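Local coordinates for putative general stress protein 26 (Jannaschia sp., PDB 2QEA) that is of unconfirmed function but, as a member of the pyridoxamine 5'-phosphate oxidase-like family, probably binds a flavin cofactor and may act as an oxidoreductase, at residues L21-P34 / W45-V58. Numbering follows the deposited sequence.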
loop_
_atom_site.group_PDB
_atom_site.type_symbol
_atom_site.label_atom_id
_atom_site.label_comp_id
_atom_site.label_asym_id
_atom_site.label_seq_id
_atom_site.Cartn_x
_atom_site.Cartn_y
_atom_site.Cartn_z
ATOM N N LEU A 21 -2.091 -0.955 -7.935
ATOM C CA LEU A 21 -1.588 -1.254 -9.289
ATOM C C LEU A 21 -1.719 -0.074 -10.250
ATOM O O LEU A 21 -2.643 0.732 -10.135
ATOM C CB LEU A 21 -2.361 -2.448 -9.856
ATOM C CG LEU A 21 -1.966 -3.056 -11.208
ATOM C CD1 LEU A 21 -0.528 -3.560 -11.204
ATOM C CD2 LEU A 21 -2.928 -4.186 -11.550
ATOM N N GLY A 22 -0.800 -0.003 -11.214
ATOM C CA GLY A 22 -0.807 1.061 -12.217
ATOM C C GLY A 22 0.219 0.897 -13.328
ATOM O O GLY A 22 1.244 0.235 -13.140
ATOM N N ILE A 23 -0.083 1.496 -14.482
ATOM C CA ILE A 23 0.799 1.504 -15.658
ATOM C C ILE A 23 1.664 2.754 -15.517
ATOM O O ILE A 23 1.138 3.826 -15.206
ATOM C CB ILE A 23 -0.008 1.544 -16.986
ATOM C CG1 ILE A 23 -0.940 0.328 -17.084
ATOM C CG2 ILE A 23 0.928 1.582 -18.191
ATOM C CD1 ILE A 23 -1.822 0.313 -18.307
ATOM N N LYS A 24 2.975 2.620 -15.742
ATOM C CA LYS A 24 3.920 3.747 -15.591
ATOM C C LYS A 24 3.645 4.888 -16.571
ATOM O O LYS A 24 3.476 4.651 -17.769
ATOM C CB LYS A 24 5.375 3.285 -15.717
ATOM C CG LYS A 24 5.837 2.424 -14.559
ATOM C CD LYS A 24 7.322 2.116 -14.660
ATOM C CE LYS A 24 7.822 1.343 -13.450
ATOM N NZ LYS A 24 7.712 2.136 -12.183
ATOM N N GLY A 25 3.591 6.111 -16.041
ATOM C CA GLY A 25 3.305 7.310 -16.831
ATOM C C GLY A 25 1.855 7.502 -17.260
ATOM O O GLY A 25 1.593 8.321 -18.144
ATOM N N GLN A 26 0.925 6.762 -16.642
ATOM C CA GLN A 26 -0.513 6.837 -16.941
ATOM C C GLN A 26 -1.328 6.862 -15.644
ATOM O O GLN A 26 -1.572 5.818 -15.036
ATOM C CB GLN A 26 -0.949 5.658 -17.820
ATOM C CG GLN A 26 -0.355 5.677 -19.229
ATOM C CD GLN A 26 -0.792 4.497 -20.096
ATOM O OE1 GLN A 26 -1.623 3.677 -19.697
ATOM N NE2 GLN A 26 -0.227 4.412 -21.294
ATOM N N GLY A 27 -1.715 8.065 -15.219
ATOM C CA GLY A 27 -2.520 8.267 -14.015
ATOM C C GLY A 27 -1.826 7.881 -12.721
ATOM O O GLY A 27 -0.593 7.814 -12.658
ATOM N N ARG A 28 -2.636 7.625 -11.697
ATOM C CA ARG A 28 -2.169 7.210 -10.373
ATOM C C ARG A 28 -2.483 5.738 -10.117
ATOM O O ARG A 28 -3.202 5.099 -10.892
ATOM C CB ARG A 28 -2.811 8.087 -9.298
ATOM C CG ARG A 28 -2.403 9.550 -9.384
ATOM C CD ARG A 28 -2.751 10.285 -8.104
ATOM N NE ARG A 28 -2.377 11.698 -8.152
ATOM C CZ ARG A 28 -3.098 12.690 -8.690
ATOM N NH1 ARG A 28 -4.284 12.476 -9.278
ATOM N NH2 ARG A 28 -2.615 13.932 -8.650
ATOM N N LEU A 29 -1.919 5.206 -9.033
ATOM C CA LEU A 29 -2.142 3.813 -8.627
ATOM C C LEU A 29 -3.547 3.683 -8.021
ATOM O O LEU A 29 -3.982 4.577 -7.287
ATOM C CB LEU A 29 -1.095 3.361 -7.601
ATOM C CG LEU A 29 0.390 3.439 -7.979
ATOM C CD1 LEU A 29 1.262 3.210 -6.749
ATOM C CD2 LEU A 29 0.732 2.447 -9.081
ATOM N N ILE A 30 -4.238 2.582 -8.341
ATOM C CA ILE A 30 -5.597 2.287 -7.837
ATOM C C ILE A 30 -5.618 0.936 -7.104
ATOM O O ILE A 30 -4.817 0.052 -7.444
ATOM C CB ILE A 30 -6.667 2.314 -8.974
ATOM C CG1 ILE A 30 -6.409 1.242 -10.051
ATOM C CG2 ILE A 30 -6.722 3.706 -9.602
ATOM C CD1 ILE A 30 -7.494 1.173 -11.116
ATOM N N PRO A 31 -6.537 0.759 -6.121
ATOM C CA PRO A 31 -6.599 -0.515 -5.391
ATOM C C PRO A 31 -7.118 -1.687 -6.245
ATOM O O PRO A 31 -8.130 -1.538 -6.938
ATOM C CB PRO A 31 -7.560 -0.211 -4.234
ATOM C CG PRO A 31 -8.430 0.857 -4.749
ATOM C CD PRO A 31 -7.556 1.706 -5.621
HETATM N N MSE A 32 -6.397 -2.811 -6.206
HETATM C CA MSE A 32 -6.736 -4.054 -6.928
HETATM C C MSE A 32 -6.519 -5.263 -6.010
HETATM O O MSE A 32 -5.773 -5.166 -5.036
HETATM C CB MSE A 32 -5.853 -4.212 -8.167
HETATM C CG MSE A 32 -5.970 -3.098 -9.192
HETATM SE SE MSE A 32 -7.709 -3.034 -10.051
HETATM C CE MSE A 32 -7.550 -4.652 -11.130
ATOM N N SER A 33 -7.156 -6.390 -6.340
ATOM C CA SER A 33 -7.056 -7.636 -5.559
ATOM C C SER A 33 -6.065 -8.619 -6.200
ATOM O O SER A 33 -6.422 -9.274 -7.184
ATOM C CB SER A 33 -8.433 -8.298 -5.422
ATOM O OG SER A 33 -9.309 -7.485 -4.665
ATOM N N PRO A 34 -4.827 -8.737 -5.648
ATOM C CA PRO A 34 -3.864 -9.675 -6.240
ATOM C C PRO A 34 -4.219 -11.133 -5.921
ATOM O O PRO A 34 -4.529 -11.456 -4.768
ATOM C CB PRO A 34 -2.540 -9.278 -5.580
ATOM C CG PRO A 34 -2.939 -8.775 -4.248
ATOM C CD PRO A 34 -4.240 -8.055 -4.473
ATOM N N TRP A 45 -1.789 -12.075 -10.493
ATOM C CA TRP A 45 -2.985 -12.040 -11.350
ATOM C C TRP A 45 -4.094 -11.137 -10.801
ATOM O O TRP A 45 -4.293 -11.074 -9.584
ATOM C CB TRP A 45 -3.520 -13.461 -11.540
ATOM C CG TRP A 45 -2.483 -14.418 -12.065
ATOM C CD1 TRP A 45 -1.549 -15.104 -11.337
ATOM C CD2 TRP A 45 -2.270 -14.780 -13.429
ATOM N NE1 TRP A 45 -0.777 -15.882 -12.164
ATOM C CE2 TRP A 45 -1.194 -15.703 -13.455
ATOM C CE3 TRP A 45 -2.886 -14.421 -14.636
ATOM C CZ2 TRP A 45 -0.720 -16.274 -14.648
ATOM C CZ3 TRP A 45 -2.416 -14.986 -15.822
ATOM C CH2 TRP A 45 -1.340 -15.905 -15.819
ATOM N N PHE A 46 -4.797 -10.445 -11.709
ATOM C CA PHE A 46 -5.913 -9.542 -11.369
ATOM C C PHE A 46 -7.093 -9.742 -12.326
ATOM O O PHE A 46 -6.888 -9.872 -13.533
ATOM C CB PHE A 46 -5.485 -8.070 -11.451
ATOM C CG PHE A 46 -4.268 -7.735 -10.638
ATOM C CD1 PHE A 46 -4.386 -7.329 -9.305
ATOM C CD2 PHE A 46 -2.993 -7.813 -11.213
ATOM C CE1 PHE A 46 -3.244 -7.012 -8.546
ATOM C CE2 PHE A 46 -1.850 -7.502 -10.472
ATOM C CZ PHE A 46 -1.971 -7.101 -9.135
ATOM N N ILE A 47 -8.311 -9.763 -11.777
ATOM C CA ILE A 47 -9.555 -9.868 -12.549
ATOM C C ILE A 47 -10.164 -8.461 -12.546
ATOM O O ILE A 47 -10.456 -7.922 -11.474
ATOM C CB ILE A 47 -10.542 -10.887 -11.927
ATOM C CG1 ILE A 47 -9.916 -12.288 -11.889
ATOM C CG2 ILE A 47 -11.847 -10.930 -12.722
ATOM C CD1 ILE A 47 -10.798 -13.350 -11.253
ATOM N N THR A 48 -10.337 -7.877 -13.736
ATOM C CA THR A 48 -10.890 -6.521 -13.902
ATOM C C THR A 48 -11.855 -6.427 -15.097
ATOM O O THR A 48 -12.044 -7.400 -15.831
ATOM C CB THR A 48 -9.746 -5.486 -14.048
ATOM O OG1 THR A 48 -10.279 -4.154 -14.053
ATOM C CG2 THR A 48 -8.933 -5.731 -15.323
ATOM N N ALA A 49 -12.477 -5.256 -15.251
ATOM C CA ALA A 49 -13.425 -4.981 -16.338
ATOM C C ALA A 49 -12.687 -4.489 -17.590
ATOM O O ALA A 49 -11.672 -3.797 -17.468
ATOM C CB ALA A 49 -14.454 -3.945 -15.893
ATOM N N LYS A 50 -13.193 -4.848 -18.777
ATOM C CA LYS A 50 -12.600 -4.403 -20.064
ATOM C C LYS A 50 -12.667 -2.881 -20.276
ATOM O O LYS A 50 -11.785 -2.312 -20.922
ATOM C CB LYS A 50 -13.236 -5.110 -21.276
ATOM C CG LYS A 50 -12.862 -6.576 -21.433
ATOM C CD LYS A 50 -13.310 -7.117 -22.790
ATOM C CE LYS A 50 -12.975 -8.598 -22.953
ATOM N NZ LYS A 50 -13.521 -9.162 -24.216
ATOM N N GLY A 51 -13.706 -2.240 -19.735
ATOM C CA GLY A 51 -13.876 -0.785 -19.820
ATOM C C GLY A 51 -12.969 0.071 -18.941
ATOM O O GLY A 51 -12.950 1.294 -19.111
ATOM N N THR A 52 -12.232 -0.545 -18.006
ATOM C CA THR A 52 -11.319 0.186 -17.103
ATOM C C THR A 52 -10.064 0.688 -17.828
ATOM O O THR A 52 -9.727 0.207 -18.914
ATOM C CB THR A 52 -10.876 -0.672 -15.884
ATOM O OG1 THR A 52 -10.182 -1.845 -16.333
ATOM C CG2 THR A 52 -12.073 -1.082 -15.040
ATOM N N ASP A 53 -9.377 1.643 -17.202
ATOM C CA ASP A 53 -8.157 2.245 -17.769
ATOM C C ASP A 53 -6.990 1.256 -17.860
ATOM O O ASP A 53 -6.242 1.287 -18.843
ATOM C CB ASP A 53 -7.734 3.501 -16.986
ATOM C CG ASP A 53 -8.775 4.625 -17.042
ATOM O OD1 ASP A 53 -9.846 4.459 -17.666
ATOM O OD2 ASP A 53 -8.515 5.689 -16.445
ATOM N N LEU A 54 -6.843 0.394 -16.847
ATOM C CA LEU A 54 -5.801 -0.655 -16.851
ATOM C C LEU A 54 -5.998 -1.668 -17.990
ATOM O O LEU A 54 -5.019 -2.086 -18.612
ATOM C CB LEU A 54 -5.733 -1.398 -15.504
ATOM C CG LEU A 54 -5.246 -0.621 -14.281
ATOM C CD1 LEU A 54 -5.418 -1.463 -13.024
ATOM C CD2 LEU A 54 -3.792 -0.176 -14.441
ATOM N N ALA A 55 -7.255 -2.049 -18.247
ATOM C CA ALA A 55 -7.600 -2.980 -19.336
ATOM C C ALA A 55 -7.307 -2.354 -20.701
ATOM O O ALA A 55 -6.623 -2.962 -21.530
ATOM C CB ALA A 55 -9.065 -3.401 -19.252
ATOM N N LYS A 56 -7.820 -1.140 -20.915
ATOM C CA LYS A 56 -7.584 -0.390 -22.163
ATOM C C LYS A 56 -6.104 -0.032 -22.369
ATOM O O LYS A 56 -5.634 -0.011 -23.505
ATOM C CB LYS A 56 -8.449 0.880 -22.230
ATOM C CG LYS A 56 -9.954 0.606 -22.326
ATOM C CD LYS A 56 -10.792 1.875 -22.515
ATOM C CE LYS A 56 -10.714 2.832 -21.325
ATOM N NZ LYS A 56 -11.667 3.973 -21.466
ATOM N N GLY A 57 -5.388 0.240 -21.274
ATOM C CA GLY A 57 -3.957 0.561 -21.313
ATOM C C GLY A 57 -3.054 -0.566 -21.797
ATOM O O GLY A 57 -2.015 -0.300 -22.404
ATOM N N VAL A 58 -3.450 -1.815 -21.521
ATOM C CA VAL A 58 -2.710 -3.022 -21.936
ATOM C C VAL A 58 -3.384 -3.794 -23.094
ATOM O O VAL A 58 -2.993 -4.933 -23.377
ATOM C CB VAL A 58 -2.469 -3.983 -20.724
ATOM C CG1 VAL A 58 -1.744 -3.251 -19.599
ATOM C CG2 VAL A 58 -3.777 -4.600 -20.215
#
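Leu21 sets its CD2 methyl over the centre of the Phe46 ring in a CH-pi contact, 3.6 Å from the centroid and 12° off the ring normal. Leu21 CG stands anti to its own N (chi1 -175°), which carries CD2 over the ring. The ring is also approached obliquely by Ser33 O, by Pro34 and by Met32, a selenomethionine: Met32 CB lies 3.6 Å from Phe46 CD1, and Pro34 CA 3.6 Å from Phe46 CE1. Bends at chi2 and chi3 fold the end of Met32 back along the same strand, placing CE 3.7 Å from Thr48 CB. Replaced by an alanine, Phe46 would probably leave the Leu21 methyl without its aromatic partner and open a gap beside Met32 and Pro34.

These contacts join the antiparallel hairpin of strands 19-23 and 30-32 to strand 44-49, which leads into the short helix 53-57, within the flavin-binding split-barrel type of fold expected of this family. Phe67 of strand 63-71 extends the apolar cluster, meeting Phe46 edge-to-face.

Aliphatic packing holds the helix to the hairpin. Leu54 spreads its two methyls: CD1 meets Ile30 CD1 tip to tip at 3.9 Å and also faces Met32 SE, while CD2 lies 3.9 Å from Ile23 CG1. Further along, Ile23 CD1 rests 3.7 Å from Gly57 CA, where a side chain on the glycine would collide with it, and also touches Val58 CG1.

The interface between the two segments is essentially apolar. At the turn into the helix, the N-cap Thr52 donates from OG1 to Ala49 O (2.7 Å) and accepts from Thr48 OG1.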